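Local coordinates for protein D-glyceraldehyde dehydrogenase (NADP(+)) (Thermoplasma acidophilum, PDB 5J77) that oxidises D-glyceraldehyde to glycerate with NADP(+) in the non-phosphorylated Entner-Doudoroff pathway, working as a homotetramer built as a dimer of dimers, at residues Thr3-Asp8 and Glu35-Asp40; Leu171-Asp176 and Leu198-Gly203; Ala277-Ile282 and Gly319-Lys324; Gly347-Ser352 and Phe362-Ile367. The protein carries 2 engineered substitutions. One frame throughout, in Å; residues are numbered along the deposited sequence. Where two conformers were deposited one is given.

Interaction 1 (Thr3-Asp8 and Glu35-Asp40)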
# COMPACT_ATOMS: atom_id res chain seq x y z
N THR A 3 39.93 -19.33 4.30
CA THR A 3 38.54 -19.38 4.68
C THR A 3 38.02 -20.84 4.78
O THR A 3 38.55 -21.77 4.17
CB THR A 3 37.68 -18.60 3.68
OG1 THR A 3 37.80 -19.21 2.40
CG2 THR A 3 38.09 -17.12 3.62
N LYS A 4 36.98 -21.03 5.57
CA LYS A 4 36.42 -22.40 5.81
C LYS A 4 34.93 -22.46 5.41
O LYS A 4 34.42 -21.53 4.80
CB LYS A 4 36.66 -22.74 7.27
CG LYS A 4 38.15 -22.73 7.62
CD LYS A 4 38.92 -23.81 6.88
CE LYS A 4 40.36 -23.87 7.28
NZ LYS A 4 41.03 -25.00 6.62
N LEU A 5 34.24 -23.55 5.72
CA LEU A 5 32.80 -23.62 5.45
C LEU A 5 32.08 -23.52 6.76
O LEU A 5 32.65 -23.86 7.79
CB LEU A 5 32.42 -24.95 4.83
CG LEU A 5 33.34 -25.35 3.73
CD1 LEU A 5 33.02 -26.76 3.34
CD2 LEU A 5 33.05 -24.43 2.57
N TYR A 6 30.82 -23.09 6.73
CA TYR A 6 30.02 -23.07 7.95
C TYR A 6 28.75 -23.85 7.65
O TYR A 6 27.93 -23.39 6.91
CB TYR A 6 29.70 -21.63 8.41
CG TYR A 6 29.05 -21.52 9.81
CD1 TYR A 6 29.78 -21.75 10.92
CD2 TYR A 6 27.70 -21.25 9.98
CE1 TYR A 6 29.20 -21.67 12.20
CE2 TYR A 6 27.09 -21.16 11.23
CZ TYR A 6 27.86 -21.37 12.33
OH TYR A 6 27.36 -21.32 13.59
N ILE A 7 28.60 -25.01 8.26
CA ILE A 7 27.53 -25.95 7.99
C ILE A 7 26.87 -26.40 9.27
O ILE A 7 27.49 -26.85 10.16
CB ILE A 7 28.03 -27.19 7.20
CG1 ILE A 7 28.46 -26.71 5.82
CG2 ILE A 7 26.87 -28.19 7.07
CD1 ILE A 7 29.15 -27.76 4.99
N ASP A 8 25.58 -26.19 9.37
CA ASP A 8 24.83 -26.59 10.56
C ASP A 8 25.51 -26.21 11.83
O ASP A 8 25.74 -27.05 12.67
CB ASP A 8 24.62 -28.13 10.52
CG ASP A 8 23.40 -28.60 11.37
OD1 ASP A 8 22.53 -27.80 11.77
OD2 ASP A 8 23.37 -29.81 11.61
N GLU A 35 38.08 -23.37 1.12
CA GLU A 35 37.63 -24.76 0.96
C GLU A 35 36.77 -24.99 -0.32
O GLU A 35 36.04 -24.13 -0.76
CB GLU A 35 36.85 -25.19 2.25
CG GLU A 35 37.71 -25.19 3.52
CD GLU A 35 38.84 -26.20 3.48
OE1 GLU A 35 38.62 -27.41 3.28
OE2 GLU A 35 40.00 -25.77 3.61
N ALA A 36 36.95 -26.14 -0.97
CA ALA A 36 36.24 -26.48 -2.17
C ALA A 36 35.23 -27.53 -1.74
O ALA A 36 35.52 -28.73 -1.79
CB ALA A 36 37.18 -27.02 -3.21
N ALA A 37 34.09 -27.06 -1.27
CA ALA A 37 32.98 -27.87 -0.84
C ALA A 37 32.57 -28.87 -1.90
O ALA A 37 32.60 -28.58 -3.08
CB ALA A 37 31.76 -27.02 -0.49
N THR A 38 32.17 -30.06 -1.45
CA THR A 38 31.58 -31.08 -2.33
C THR A 38 30.04 -30.94 -2.35
O THR A 38 29.42 -30.19 -1.59
CB THR A 38 31.91 -32.48 -1.83
OG1 THR A 38 31.24 -32.69 -0.56
CG2 THR A 38 33.42 -32.67 -1.68
N ARG A 39 29.44 -31.77 -3.17
CA ARG A 39 27.98 -31.87 -3.17
C ARG A 39 27.41 -32.34 -1.81
O ARG A 39 26.35 -31.81 -1.34
CB ARG A 39 27.54 -32.81 -4.27
CG ARG A 39 27.88 -32.30 -5.65
CD ARG A 39 27.75 -33.49 -6.54
NE ARG A 39 27.79 -33.10 -7.92
CZ ARG A 39 28.80 -33.35 -8.75
NH1 ARG A 39 29.89 -34.03 -8.34
NH2 ARG A 39 28.69 -32.93 -10.03
N ASP A 40 28.07 -33.31 -1.18
CA ASP A 40 27.61 -33.77 0.15
C ASP A 40 27.67 -32.61 1.12
O ASP A 40 26.75 -32.41 1.88
CB ASP A 40 28.45 -34.92 0.70
CG ASP A 40 28.47 -36.11 -0.20
OD1 ASP A 40 27.44 -36.44 -0.80
OD2 ASP A 40 29.54 -36.74 -0.33
O HOH W 1 36.01 -21.34 2.45
O HOH W 2 40.88 -23.14 3.11
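Lys4 and Glu35 mark the closest backbone approach, 5.5 Å between their CA atoms, where the parallel strands 2-7 and 30-35 of the small four-stranded N-terminal sheet begin to part. The direct backbone link is slight: Glu35 N reaches Thr3 O at 3.5 Å with an N-H...O angle of 136°, a weak hydrogen bond. Water fills in beside it. One molecule bonds to Thr3 OG1, Lys4 O and Glu35 N, and a second donates to both Thr3 O and Glu35 OE2. Lys4 starts away from Glu35, but its chain bends at CB-CG (chi2 -65°) and brings NZ back to 3.3 Å from Glu35 OE2. The ammonium group of this salt bridge meets OE2 from above the carboxylate plane, 59° out of it. Each charge also has a stronger partner: Asn13 OD1 takes a hydrogen bond from Lys4 NZ, and Ser14 N gives one to Glu35 OE1. A glutamine in place of Glu35 would probably leave Lys4 NZ without its ionic mate, though still bonded to Asn13. Nearer the backbone the contact is apolar, Leu5 crossing the Glu35 side chain at about a right angle, with Leu5 CG 3.8 Å from Glu35 CB and Leu5 CD1 4.0 Å from Ala37 CB.

Interaction 2 (Leu171-Asp176 and Leu198-Gly203)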
# COMPACT_ATOMS: atom_id res chain seq x y z
N LEU A 171 24.53 -19.48 1.70
CA LEU A 171 25.34 -18.50 0.96
C LEU A 171 26.58 -19.09 0.27
O LEU A 171 27.35 -19.78 0.94
CB LEU A 171 25.79 -17.37 1.89
CG LEU A 171 26.85 -16.37 1.35
CD1 LEU A 171 26.33 -15.51 0.24
CD2 LEU A 171 27.29 -15.44 2.46
N LYS A 172 26.73 -18.87 -1.04
CA LYS A 172 27.93 -19.25 -1.79
C LYS A 172 28.44 -18.00 -2.47
O LYS A 172 27.80 -17.51 -3.38
CB LYS A 172 27.66 -20.29 -2.85
CG LYS A 172 28.94 -20.70 -3.61
CD LYS A 172 28.61 -21.31 -4.94
CE LYS A 172 29.85 -21.72 -5.74
NZ LYS A 172 30.68 -20.55 -6.05
N PRO A 173 29.57 -17.47 -2.02
CA PRO A 173 30.13 -16.30 -2.67
C PRO A 173 30.96 -16.68 -3.86
O PRO A 173 31.18 -17.84 -4.13
CB PRO A 173 31.02 -15.73 -1.58
CG PRO A 173 31.60 -16.93 -0.99
CD PRO A 173 30.45 -17.93 -0.94
N SER A 174 31.39 -15.66 -4.59
CA SER A 174 32.38 -15.82 -5.62
C SER A 174 33.68 -16.40 -5.04
O SER A 174 34.21 -15.95 -4.00
CB SER A 174 32.71 -14.45 -6.23
OG SER A 174 33.83 -14.52 -7.05
N SER A 175 34.24 -17.35 -5.76
CA SER A 175 35.59 -17.85 -5.45
C SER A 175 36.75 -16.86 -5.57
O SER A 175 37.82 -17.15 -5.06
CB SER A 175 35.91 -19.11 -6.28
OG SER A 175 34.90 -20.07 -5.98
N ASP A 176 36.56 -15.73 -6.23
CA ASP A 176 37.53 -14.64 -6.24
C ASP A 176 37.50 -13.84 -4.94
O ASP A 176 38.44 -13.12 -4.68
CB ASP A 176 37.23 -13.68 -7.40
CG ASP A 176 37.61 -14.28 -8.71
OD1 ASP A 176 38.79 -14.26 -9.09
OD2 ASP A 176 36.70 -14.80 -9.33
N LEU A 198 21.97 -19.98 8.87
CA LEU A 198 22.90 -19.31 7.96
C LEU A 198 24.05 -20.29 7.77
O LEU A 198 24.72 -20.68 8.76
CB LEU A 198 23.39 -18.01 8.55
CG LEU A 198 24.47 -17.34 7.73
CD1 LEU A 198 24.03 -17.15 6.27
CD2 LEU A 198 24.85 -15.96 8.32
N ASN A 199 24.25 -20.68 6.51
CA ASN A 199 25.23 -21.65 6.08
C ASN A 199 26.11 -20.99 5.04
O ASN A 199 25.66 -20.08 4.31
CB ASN A 199 24.55 -22.96 5.56
CG ASN A 199 23.69 -23.65 6.64
OD1 ASN A 199 24.20 -24.42 7.49
ND2 ASN A 199 22.40 -23.32 6.66
N PHE A 200 27.37 -21.43 4.97
CA PHE A 200 28.39 -20.77 4.15
C PHE A 200 29.18 -21.80 3.44
O PHE A 200 29.80 -22.64 4.07
CB PHE A 200 29.26 -19.88 4.99
CG PHE A 200 30.37 -19.20 4.22
CD1 PHE A 200 30.08 -18.25 3.29
CD2 PHE A 200 31.70 -19.53 4.45
CE1 PHE A 200 31.09 -17.60 2.62
CE2 PHE A 200 32.70 -18.89 3.75
CZ PHE A 200 32.38 -17.91 2.84
N ILE A 201 29.10 -21.77 2.13
CA ILE A 201 29.67 -22.79 1.27
C ILE A 201 30.56 -22.05 0.24
O ILE A 201 30.10 -21.09 -0.37
CB ILE A 201 28.54 -23.52 0.49
CG1 ILE A 201 27.63 -24.36 1.40
CG2 ILE A 201 29.13 -24.39 -0.62
CD1 ILE A 201 28.31 -25.62 1.87
N THR A 202 31.78 -22.51 0.01
CA THR A 202 32.55 -22.03 -1.08
C THR A 202 32.90 -23.26 -1.89
O THR A 202 32.96 -24.37 -1.36
CB THR A 202 33.83 -21.30 -0.61
OG1 THR A 202 34.61 -22.13 0.27
CG2 THR A 202 33.46 -19.98 0.12
N GLY A 203 33.17 -23.06 -3.17
CA GLY A 203 33.66 -24.15 -4.04
C GLY A 203 33.55 -23.76 -5.51
O GLY A 203 33.15 -22.69 -5.79
O HOH W 3 33.06 -19.93 -3.87
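Lys172 extends along the gap between the two segments and bends only at its last torsion, and its NZ makes weak hydrogen bonds to Gly203 O at 3.3 Å and to Pro173 O of its own segment. A water completes the group: it accepts from Lys172 NZ and Gly203 N, donates to Pro173 O and lies 2.8 Å from Ser175 OG. The setting is a beta-alpha-beta unit of the Rossmann-like cofactor domain of aldehyde dehydrogenases, in which helix 178-190 connects the parallel strands 168-172 and 198-200. Residues 172-176 at the strand's C-terminal end probably bind NADP(+), as in relatives. Strand pairing is regular up to that point. Leu171 N donates to Asn199 O and Leu171 O accepts from Ile201 N, both at 2.9 Å and nearly straight, the second approaching within 11° of the carbonyl direction. Past Leu171, Lys172 CA instead makes a CA-H...O contact of 3.2 Å with Ile201 O. On the face carrying Leu171 and Phe200, the two side chains meet through Leu171 CD2 and Phe200 CD1, against helix 178-190, whose Ala181 touches the ring. With CG anti to the backbone N (chi1 178°), the Phe200 ring extends to Pro173, the two side chains crossing at about a right angle. There Pro173 CD lies 3.6 Å from Phe200 CE1, and Pro173 CG also rests 3.7 Å from Thr202 CG2.

Interaction 3 (Ala277-Ile282 and Gly319-Lys324)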
# COMPACT_ATOMS: atom_id res chain seq x y z
N ALA A 277 36.87 0.39 -11.12
CA ALA A 277 37.44 0.16 -12.45
C ALA A 277 36.48 -0.29 -13.51
O ALA A 277 36.82 -1.07 -14.38
CB ALA A 277 38.60 -0.80 -12.38
N GLY A 278 35.26 0.21 -13.41
CA GLY A 278 34.21 -0.14 -14.35
C GLY A 278 33.54 -1.49 -14.07
O GLY A 278 32.73 -1.92 -14.87
N GLN A 279 33.86 -2.12 -12.93
CA GLN A 279 33.36 -3.45 -12.56
C GLN A 279 32.08 -3.30 -11.72
O GLN A 279 31.98 -3.69 -10.55
CB GLN A 279 34.45 -4.22 -11.85
CG GLN A 279 35.71 -4.32 -12.68
CD GLN A 279 36.82 -5.01 -11.98
OE1 GLN A 279 37.38 -6.00 -12.50
NE2 GLN A 279 37.20 -4.50 -10.83
N SER A 280 31.08 -2.73 -12.36
CA SER A 280 29.83 -2.39 -11.72
C SER A 280 28.71 -2.74 -12.66
O SER A 280 28.80 -2.43 -13.84
CB SER A 280 29.84 -0.88 -11.46
OG SER A 280 28.57 -0.41 -11.15
N CYS A 281 27.61 -3.23 -12.10
CA CYS A 281 26.40 -3.54 -12.86
C CYS A 281 25.71 -2.24 -13.40
O CYS A 281 24.79 -2.32 -14.22
CB CYS A 281 25.42 -4.42 -12.02
SG CYS A 281 26.15 -5.67 -10.89
N ILE A 282 26.14 -1.06 -12.92
CA ILE A 282 25.58 0.23 -13.34
C ILE A 282 26.65 1.18 -13.91
O ILE A 282 26.47 2.42 -13.99
CB ILE A 282 24.85 0.92 -12.19
CG1 ILE A 282 25.83 1.30 -11.07
CG2 ILE A 282 23.75 -0.01 -11.68
CD1 ILE A 282 25.16 2.15 -10.00
N GLY A 319 41.57 1.06 -9.05
CA GLY A 319 42.27 -0.19 -8.80
C GLY A 319 42.34 -1.14 -9.99
O GLY A 319 41.96 -0.82 -11.09
N PRO A 320 42.89 -2.33 -9.76
CA PRO A 320 43.03 -3.33 -10.82
C PRO A 320 41.75 -4.13 -11.09
O PRO A 320 40.77 -4.09 -10.33
CB PRO A 320 44.09 -4.25 -10.25
CG PRO A 320 43.80 -4.23 -8.75
CD PRO A 320 43.39 -2.81 -8.46
N LEU A 321 41.77 -4.86 -12.20
CA LEU A 321 40.71 -5.84 -12.50
C LEU A 321 40.91 -7.06 -11.59
O LEU A 321 42.00 -7.28 -11.06
CB LEU A 321 40.79 -6.23 -13.97
CG LEU A 321 40.69 -5.08 -14.99
CD1 LEU A 321 40.93 -5.65 -16.37
CD2 LEU A 321 39.37 -4.33 -14.90
N ILE A 322 39.82 -7.78 -11.34
CA ILE A 322 39.76 -8.85 -10.36
C ILE A 322 40.72 -10.02 -10.59
O ILE A 322 41.24 -10.60 -9.62
CB ILE A 322 38.28 -9.37 -10.19
CG1 ILE A 322 38.15 -10.19 -8.87
CG2 ILE A 322 37.86 -10.15 -11.42
CD1 ILE A 322 38.56 -9.37 -7.64
N ASN A 323 40.98 -10.39 -11.84
CA ASN A 323 41.79 -11.58 -12.11
C ASN A 323 42.37 -11.58 -13.49
O ASN A 323 42.08 -10.66 -14.25
CB ASN A 323 41.01 -12.87 -11.80
CG ASN A 323 39.77 -13.04 -12.63
OD1 ASN A 323 39.70 -12.64 -13.80
ND2 ASN A 323 38.79 -13.67 -12.04
N LYS A 324 43.22 -12.55 -13.79
CA LYS A 324 43.91 -12.60 -15.13
C LYS A 324 42.93 -12.78 -16.29
O LYS A 324 43.13 -12.23 -17.38
CB LYS A 324 45.06 -13.66 -15.19
O HOH W 4 39.20 -5.90 -8.87
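The two loop backbones come closest at Ala277 and Gly319, whose CA atoms are 6.1 Å apart. Ala277 CB turns to Gly319 O, but the polar link is made by Gln279, the centre of an inverse gamma turn in the loop that carries Cys281, the probable catalytic cysteine. Its side chain runs extended beyond CG (chi2 177°) and delivers the amide to the other loop. Gln279 OE1 accepts from Ile322 N at 3.2 Å, the donor lying in the carbonyl plane on a lone pair with an N-H...O angle of 148°. Gln279 NE2 gives a hydrogen bond to Asn276 O and another to a water, which lies 2.8 Å from Pro320 O. The Leu321 and Gln279 side chains cross at a slant, Leu321 CD2 3.5 Å from Gln279 OE1. A leucine in place of Gln279 would probably leave the buried Ile322 N without this acceptor and the bridging water without its donor. Gln279 O is in turn bonded by Asn149 ND2, the probable transition-state stabiliser, so the same residue faces both the active site and the second loop. The contact ties the loop between helix 262-274 and strand 284-290 to the one leading into helix 324-339, whose Ala326 and Thr330 pack on Leu321.

Interaction 4 (Gly347-Ser352 and Phe362-Ile367)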
# COMPACT_ATOMS: atom_id res chain seq x y z
N GLY A 347 44.34 5.28 -23.66
CA GLY A 347 44.33 4.03 -22.95
C GLY A 347 44.35 2.88 -23.90
O GLY A 347 44.94 2.97 -24.95
N GLY A 348 43.71 1.79 -23.48
CA GLY A 348 43.60 0.60 -24.28
C GLY A 348 44.62 -0.49 -24.03
O GLY A 348 44.74 -1.38 -24.84
N SER A 349 45.34 -0.43 -22.91
CA SER A 349 46.36 -1.45 -22.60
C SER A 349 46.62 -1.48 -21.14
O SER A 349 46.18 -0.60 -20.40
CB SER A 349 47.68 -1.18 -23.32
OG SER A 349 48.06 0.17 -23.19
N GLN A 350 47.33 -2.52 -20.72
CA GLN A 350 47.82 -2.53 -19.36
C GLN A 350 49.10 -1.72 -19.25
O GLN A 350 49.91 -1.76 -20.13
CB GLN A 350 47.92 -3.94 -18.73
CG GLN A 350 48.84 -4.96 -19.27
CD GLN A 350 49.09 -6.11 -18.26
OE1 GLN A 350 49.11 -5.96 -17.02
NE2 GLN A 350 49.29 -7.28 -18.81
N PRO A 351 49.22 -0.89 -18.23
CA PRO A 351 50.46 -0.17 -18.06
C PRO A 351 51.59 -1.09 -17.55
O PRO A 351 51.30 -2.18 -17.08
CB PRO A 351 50.08 0.84 -16.96
CG PRO A 351 49.05 0.17 -16.16
CD PRO A 351 48.28 -0.68 -17.10
N SER A 352 52.85 -0.63 -17.63
CA SER A 352 54.04 -1.30 -17.13
C SER A 352 54.40 -0.64 -15.82
O SER A 352 55.01 0.44 -15.82
CB SER A 352 55.26 -1.14 -18.06
OG SER A 352 55.02 -1.78 -19.29
N PHE A 362 46.25 -4.58 -13.72
CA PHE A 362 45.96 -3.17 -13.99
C PHE A 362 45.64 -2.96 -15.45
O PHE A 362 46.25 -3.55 -16.32
CB PHE A 362 47.10 -2.29 -13.52
CG PHE A 362 47.22 -2.28 -12.02
CD1 PHE A 362 46.39 -1.46 -11.24
CD2 PHE A 362 48.09 -3.14 -11.37
CE1 PHE A 362 46.47 -1.46 -9.85
CE2 PHE A 362 48.19 -3.11 -9.98
CZ PHE A 362 47.38 -2.27 -9.22
N PHE A 363 44.64 -2.16 -15.70
CA PHE A 363 44.23 -1.75 -17.09
C PHE A 363 43.98 -0.23 -17.09
O PHE A 363 43.33 0.31 -16.18
CB PHE A 363 42.99 -2.51 -17.59
CG PHE A 363 42.95 -2.64 -19.08
CD1 PHE A 363 43.66 -3.64 -19.71
CD2 PHE A 363 42.26 -1.70 -19.85
CE1 PHE A 363 43.67 -3.74 -21.10
CE2 PHE A 363 42.30 -1.77 -21.26
CZ PHE A 363 43.01 -2.79 -21.89
N LEU A 364 44.51 0.45 -18.11
CA LEU A 364 44.33 1.89 -18.25
C LEU A 364 42.91 2.29 -18.56
O LEU A 364 42.22 1.62 -19.28
CB LEU A 364 45.17 2.44 -19.41
CG LEU A 364 46.66 2.49 -19.15
CD1 LEU A 364 47.45 2.87 -20.38
CD2 LEU A 364 46.93 3.46 -18.01
N PRO A 365 42.49 3.44 -18.05
CA PRO A 365 41.29 4.06 -18.58
C PRO A 365 41.33 4.18 -20.11
O PRO A 365 42.36 4.58 -20.67
CB PRO A 365 41.34 5.46 -17.94
CG PRO A 365 42.17 5.28 -16.68
CD PRO A 365 43.23 4.34 -17.14
N THR A 366 40.20 3.88 -20.76
CA THR A 366 40.17 3.65 -22.20
C THR A 366 38.92 4.31 -22.75
O THR A 366 37.80 4.01 -22.33
CB THR A 366 40.24 2.13 -22.54
OG1 THR A 366 41.43 1.54 -21.95
CG2 THR A 366 40.19 1.87 -24.11
N ILE A 367 39.14 5.25 -23.65
CA ILE A 367 38.10 5.98 -24.28
C ILE A 367 38.19 5.78 -25.78
O ILE A 367 39.27 5.98 -26.42
CB ILE A 367 38.19 7.47 -23.93
CG1 ILE A 367 38.09 7.67 -22.43
CG2 ILE A 367 37.08 8.27 -24.59
CD1 ILE A 367 38.81 8.89 -21.92
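Thr366 OG1 settles two polar groups at once: it accepts from Gly348 N at 2.8 Å and donates to Leu364 O of its own segment. Its first torsion, with OG1 beside the backbone N (chi1 -56°), sets the hydroxyl between them. The donor to Leu364 O stands above that carbonyl's plane, 41° out of it. Further along, Leu364 N gives its proton to Ser349 O at 3.0 Å in a nearly straight bond of 166°. Pro365 O is approached by Gly347 CA in a CA-H...O contact of 3.1 Å, close enough that the absence of a side chain at Gly347 matters. These bonds hold the loop leaving strand 343-346 against the segment entering strand 366-369, two antiparallel neighbours at one margin of the seven-stranded sheet of the aldehyde dehydrogenase fold. Ser349 O has a second neighbour, the Phe363 ring, over whose centre it sits 3.8 Å above the plane; the ring also packs along the peptide, Phe363 CZ lying 3.5 Å from Ser349 N. Phe363 also touches Leu327 and Thr330 of helix 324-339. At the Pro351 end the side chains meet through apolar atoms, Pro351 CD against Leu364 CG and Pro351 CG 4.1 Å from Phe362 CB.

The four contacts follow one another along the chain without overlap. Interactions 1 and 2 adjoin, centres about 8 Å apart: the backbone of Tyr6 meets that of Phe200 (Tyr6 O to Phe200 N, 2.8 Å), and Thr202 OG1 lies 2.7 Å from Glu35 O, so the N-terminal sheet is docked on the edge of the cofactor-binding sheet. Interactions 3 and 4, centres about 13 Å apart, both pack against helix 324-339 and touch through Pro320 and Phe362 and through Leu321 and Phe363. Interaction 2 reaches interaction 3, centres about 20 Å apart, by Asp176 OD1 and Asn323 ND2, joining the probable NADP(+) site to the region of the catalytic loop. Interactions 4 and 1 have centres about 38 Å apart.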